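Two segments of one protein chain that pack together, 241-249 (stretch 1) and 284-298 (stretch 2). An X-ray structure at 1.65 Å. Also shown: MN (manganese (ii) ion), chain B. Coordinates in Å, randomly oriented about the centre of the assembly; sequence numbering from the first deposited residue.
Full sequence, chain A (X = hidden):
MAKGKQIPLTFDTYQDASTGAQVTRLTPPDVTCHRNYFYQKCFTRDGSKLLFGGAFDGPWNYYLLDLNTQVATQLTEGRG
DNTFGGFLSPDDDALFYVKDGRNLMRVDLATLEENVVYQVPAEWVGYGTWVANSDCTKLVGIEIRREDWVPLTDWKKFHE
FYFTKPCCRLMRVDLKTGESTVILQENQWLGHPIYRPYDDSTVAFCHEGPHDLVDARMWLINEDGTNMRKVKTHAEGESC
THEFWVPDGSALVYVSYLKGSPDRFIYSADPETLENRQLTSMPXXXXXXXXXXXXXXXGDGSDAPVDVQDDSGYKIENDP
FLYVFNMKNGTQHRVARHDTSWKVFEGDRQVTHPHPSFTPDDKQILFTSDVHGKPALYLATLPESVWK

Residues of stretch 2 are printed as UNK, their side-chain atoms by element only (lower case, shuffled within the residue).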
# COMPACT_ATOMS: atom_id res chain seq x y z
N THR A 241 9.12 -11.25 -2.56
CA THR A 241 8.01 -10.38 -2.91
C THR A 241 7.50 -9.71 -1.65
O THR A 241 8.02 -10.00 -0.54
CB THR A 241 6.88 -11.20 -3.63
OG1 THR A 241 5.87 -10.31 -4.13
CG2 THR A 241 6.29 -12.24 -2.69
N HIS A 242 6.50 -8.83 -1.81
CA HIS A 242 5.80 -8.20 -0.69
C HIS A 242 6.70 -7.34 0.18
O HIS A 242 6.44 -7.16 1.37
CB HIS A 242 5.09 -9.25 0.19
CG HIS A 242 4.08 -10.07 -0.55
ND1 HIS A 242 3.33 -11.05 0.05
CD2 HIS A 242 3.68 -10.04 -1.85
CE1 HIS A 242 2.54 -11.62 -0.84
NE2 HIS A 242 2.73 -11.01 -2.01
N GLU A 243 7.77 -6.80 -0.42
CA GLU A 243 8.73 -6.02 0.36
C GLU A 243 8.10 -4.72 0.88
O GLU A 243 7.28 -4.09 0.21
CB GLU A 243 10.04 -5.75 -0.42
CG GLU A 243 9.95 -4.66 -1.51
CD GLU A 243 9.30 -5.15 -2.80
OE1 GLU A 243 9.08 -6.38 -2.95
OE2 GLU A 243 9.01 -4.28 -3.67
N PHE A 244 8.48 -4.36 2.10
CA PHE A 244 8.06 -3.09 2.69
C PHE A 244 9.07 -2.68 3.76
O PHE A 244 9.79 -3.53 4.30
CB PHE A 244 6.63 -3.13 3.26
CG PHE A 244 6.47 -4.01 4.47
CD1 PHE A 244 6.44 -3.46 5.77
CD2 PHE A 244 6.35 -5.40 4.34
CE1 PHE A 244 6.28 -4.28 6.90
CE2 PHE A 244 6.17 -6.22 5.45
CZ PHE A 244 6.14 -5.66 6.74
N TRP A 245 9.13 -1.38 4.03
CA TRP A 245 9.89 -0.87 5.17
C TRP A 245 9.08 -1.02 6.45
O TRP A 245 7.92 -0.60 6.51
CB TRP A 245 10.21 0.63 5.00
CG TRP A 245 11.28 0.95 3.97
CD1 TRP A 245 11.11 1.64 2.78
CD2 TRP A 245 12.67 0.60 4.04
NE1 TRP A 245 12.32 1.75 2.12
CE2 TRP A 245 13.28 1.10 2.86
CE3 TRP A 245 13.45 -0.08 4.98
CZ2 TRP A 245 14.65 0.96 2.62
CZ3 TRP A 245 14.82 -0.23 4.74
CH2 TRP A 245 15.40 0.28 3.55
N VAL A 246 9.69 -1.58 7.49
CA VAL A 246 9.12 -1.38 8.84
C VAL A 246 9.02 0.14 9.02
O VAL A 246 9.94 0.86 8.65
CB VAL A 246 10.00 -1.99 9.95
CG1 VAL A 246 9.30 -1.92 11.32
CG2 VAL A 246 10.32 -3.45 9.62
N PRO A 247 7.88 0.64 9.54
CA PRO A 247 7.67 2.11 9.57
C PRO A 247 8.68 2.89 10.37
O PRO A 247 8.86 4.07 10.10
CB PRO A 247 6.26 2.26 10.16
CG PRO A 247 5.55 0.98 9.75
CD PRO A 247 6.64 -0.11 9.80
N ASP A 248 9.36 2.25 11.32
CA ASP A 248 10.46 2.93 12.04
C ASP A 248 11.77 2.96 11.24
O ASP A 248 12.73 3.58 11.68
CB ASP A 248 10.66 2.35 13.45
CG ASP A 248 11.21 0.92 13.45
OD1 ASP A 248 11.48 0.32 12.38
OD2 ASP A 248 11.39 0.39 14.58
N GLY A 249 11.80 2.30 10.08
CA GLY A 249 12.98 2.28 9.21
C GLY A 249 14.10 1.36 9.67
O GLY A 249 15.23 1.45 9.16
N UNK A 284 0.19 -18.69 3.10
CA UNK A 284 0.24 -17.89 1.87
C UNK A 284 -0.72 -16.71 2.00
O UNK A 284 -1.93 -16.90 2.13
c UNK A 284 -0.15 -18.74 0.67
N UNK A 285 -0.15 -15.50 1.97
CA UNK A 285 -0.92 -14.27 2.02
C UNK A 285 -0.61 -13.38 0.82
O UNK A 285 0.44 -13.54 0.18
s UNK A 285 -1.20 -14.30 4.82
c UNK A 285 -0.59 -13.51 3.32
N UNK A 286 -1.51 -12.46 0.51
CA UNK A 286 -1.38 -11.64 -0.69
C UNK A 286 -0.59 -10.36 -0.44
O UNK A 286 -0.11 -9.75 -1.38
o UNK A 286 -3.31 -12.52 -1.84
c UNK A 286 -2.76 -11.33 -1.26
N UNK A 287 -0.51 -9.98 0.83
CA UNK A 287 0.19 -8.76 1.27
C UNK A 287 0.74 -9.01 2.67
O UNK A 287 0.35 -9.98 3.35
c UNK A 287 -0.77 -7.57 1.30
n UNK A 287 -2.76 -7.98 -0.18
c UNK A 287 -1.53 -7.39 0.03
c UNK A 287 -1.22 -6.72 -1.10
n UNK A 287 -2.27 -6.89 -1.97
c UNK A 287 -3.18 -7.66 -1.40
N UNK A 288 1.69 -8.17 3.07
CA UNK A 288 2.22 -8.19 4.43
C UNK A 288 2.46 -6.75 4.90
O UNK A 288 2.91 -5.89 4.13
c UNK A 288 5.41 -10.10 5.65
c UNK A 288 4.10 -9.35 5.85
c UNK A 288 3.11 -10.19 6.70
c UNK A 288 3.52 -9.00 4.48
N UNK A 289 2.16 -6.49 6.17
CA UNK A 289 2.39 -5.17 6.75
C UNK A 289 2.69 -5.31 8.24
O UNK A 289 2.29 -6.30 8.87
c UNK A 289 1.30 -2.82 6.90
s UNK A 289 2.87 -2.08 6.39
c UNK A 289 2.72 -0.47 7.17
c UNK A 289 1.15 -4.28 6.52
N UNK A 290 3.41 -4.34 8.79
CA UNK A 290 3.71 -4.35 10.23
C UNK A 290 3.17 -3.13 10.97
O UNK A 290 2.72 -2.16 10.35
c UNK A 290 5.22 -4.46 10.45
o UNK A 290 5.87 -3.21 10.21
N UNK A 291 3.21 -3.19 12.30
CA UNK A 291 3.02 -2.02 13.15
C UNK A 291 4.33 -1.22 13.16
O UNK A 291 5.27 -1.55 12.43
n UNK A 291 3.42 -3.33 16.65
o UNK A 291 4.64 -3.63 14.79
c UNK A 291 3.65 -3.18 15.33
c UNK A 291 2.58 -2.42 14.56
N UNK A 292 4.39 -0.17 13.97
CA UNK A 292 5.49 0.80 13.84
C UNK A 292 6.89 0.22 14.01
O UNK A 292 7.80 0.55 13.24
c UNK A 292 6.04 4.03 13.57
c UNK A 292 8.11 4.45 15.37
c UNK A 292 6.20 3.14 14.62
c UNK A 292 5.25 1.97 14.79
c UNK A 292 7.24 3.36 15.51
c UNK A 292 6.90 5.13 13.42
c UNK A 292 7.93 5.32 14.32
o UNK A 292 8.77 6.39 14.19
N UNK A 293 7.07 -0.66 15.00
CA UNK A 293 8.41 -1.20 15.29
C UNK A 293 8.62 -2.63 14.81
O UNK A 293 9.62 -3.24 15.12
c UNK A 293 8.73 -1.08 16.81
c UNK A 293 7.89 -2.02 17.67
o UNK A 293 8.30 -2.29 18.83
o UNK A 293 6.84 -2.51 17.19
N UNK A 294 7.66 -3.17 14.04
CA UNK A 294 7.79 -4.50 13.49
C UNK A 294 7.60 -5.62 14.50
O UNK A 294 7.95 -6.76 14.21
N UNK A 295 7.05 -5.30 15.67
CA UNK A 295 6.76 -6.33 16.68
C UNK A 295 5.49 -7.13 16.35
O UNK A 295 5.28 -8.22 16.89
o UNK A 295 5.66 -4.67 18.10
c UNK A 295 6.64 -5.70 18.07
N UNK A 296 4.62 -6.56 15.52
CA UNK A 296 3.43 -7.27 15.02
C UNK A 296 3.36 -7.14 13.51
O UNK A 296 3.71 -6.10 12.97
c UNK A 296 2.14 -6.68 15.61
c UNK A 296 1.74 -8.22 17.55
c UNK A 296 0.68 -5.93 17.48
c UNK A 296 1.90 -6.76 17.12
N UNK A 297 2.92 -8.21 12.85
CA UNK A 297 2.67 -8.15 11.41
C UNK A 297 1.29 -8.72 11.10
O UNK A 297 0.72 -9.47 11.89
s UNK A 297 6.38 -8.88 9.63
c UNK A 297 7.85 -8.15 10.36
c UNK A 297 5.15 -8.25 10.79
c UNK A 297 3.75 -8.87 10.61
N UNK A 298 0.76 -8.32 9.96
CA UNK A 298 -0.56 -8.78 9.54
C UNK A 298 -0.55 -9.14 8.07
O UNK A 298 0.08 -8.45 7.25
c UNK A 298 -3.07 -8.30 9.62
c UNK A 298 -1.66 -7.73 9.89
c UNK A 298 -1.46 -6.40 9.13
MN MN B . -2.93 -5.51 -3.46
O HOH W 1 3.90 -6.30 1.57
O HOH W 2 2.46 -11.99 2.38
O HOH W 3 12.22 -1.95 15.39

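Position 284 carries a single side-chain carbon and stays clear of stretch 1: A284. Position 285 has one carbon and then a sulfur, buried; its backbone O lies 3.0 Å from H242 CE1, near the plane of that ring at its edge. It is C285. At 286 one carbon leads to one oxygen, and the CA-to-CB bond points away from stretch 1; its backbone O sits over the H242 ring face, 3.2 Å from NE2 of H242, too poorly angled for a hydrogen bond. This is S286. The chain turns a corner here.

Position 287 has one carbon followed by a five-membered ring of three carbons and two nitrogens; its CA-to-CB bond points away from stretch 1, while its CA covers the face of the H242 ring. That is H287, whose NE2 binds manganese at 2.1 Å. Position 288 has four carbons forked at the second, and its CA-to-CB bond points toward stretch 1; the carbon at the fork lies 3.8 Å from F244 CE2. This is L288.

Position 289 is an unbranched run of two carbons, sulfur and carbon. Its CA-to-CB bond points away, yet the chain bends back, placing the sulfur 3.9 Å from F244 CD1 and the terminal carbon 4.1 Å from P247 CG. Its CA lies over the F244 ring face, 4.1 Å from the centroid. It is M289. Position 290 has one carbon and one oxygen, its CA-to-CB bond pointing toward stretch 1; the oxygen approaches P247 CD at 3.2 Å. This is S290, whose OG spends its hydrogen bond locally, on the backbone O of 291 at 2.8 Å.

Position 291 has two carbons, the second bearing one oxygen and one nitrogen. This is N291, and it organises its own loop: OD1 accepts from the backbone N of 296 at 3.0 Å. Position 292 has one carbon and a six-carbon ring bearing an oxygen. Its CA-to-CB bond points away from stretch 1, but its ring comes nearer, one face receiving D248 CB 4.2 Å from the centroid: Y292.

Position 293 has two carbons, the second with two oxygens; its CB reaches D248 OD2 at 3.8 Å. It is D293. Position 294 has no side-chain atoms, and an ideal CB would lie a tight 3.1 Å from V246 CG1. It is G294, with positive phi. Position 295, one carbon and one oxygen, is S295, whose OG donates to D293 OD2 at 2.6 Å and receives N291 ND2 at 3.0 Å. Position 296, four carbons forked at the second, is out of reach: L296. Position 297 is two carbons, sulfur and carbon, the sulfur 4.3 Å from F244 CZ at the ring edge: M297. Position 298, one carbon carrying two more, is V298, also out of reach.

The rule is shape first, polarity sparingly. F244 is embedded among L288, M289, S290 and M297; beyond it, the type I turns V246 to G249 and N291 to G294 pack against each other. The one direct hydrogen bond, D248 N to Y292 O at 3.0 Å, is weak. Waters help: water 1 donates to H242 O (2.7 Å) and L288 O (2.8 Å), water 3 to D248 OD2 (2.6 Å) and D293 O (2.9 Å), and water 2 is hydrogen-bonded to H242 ND1 (2.7 Å).

Stretch 2 284-298: ACSHLMSNYDGSLMV
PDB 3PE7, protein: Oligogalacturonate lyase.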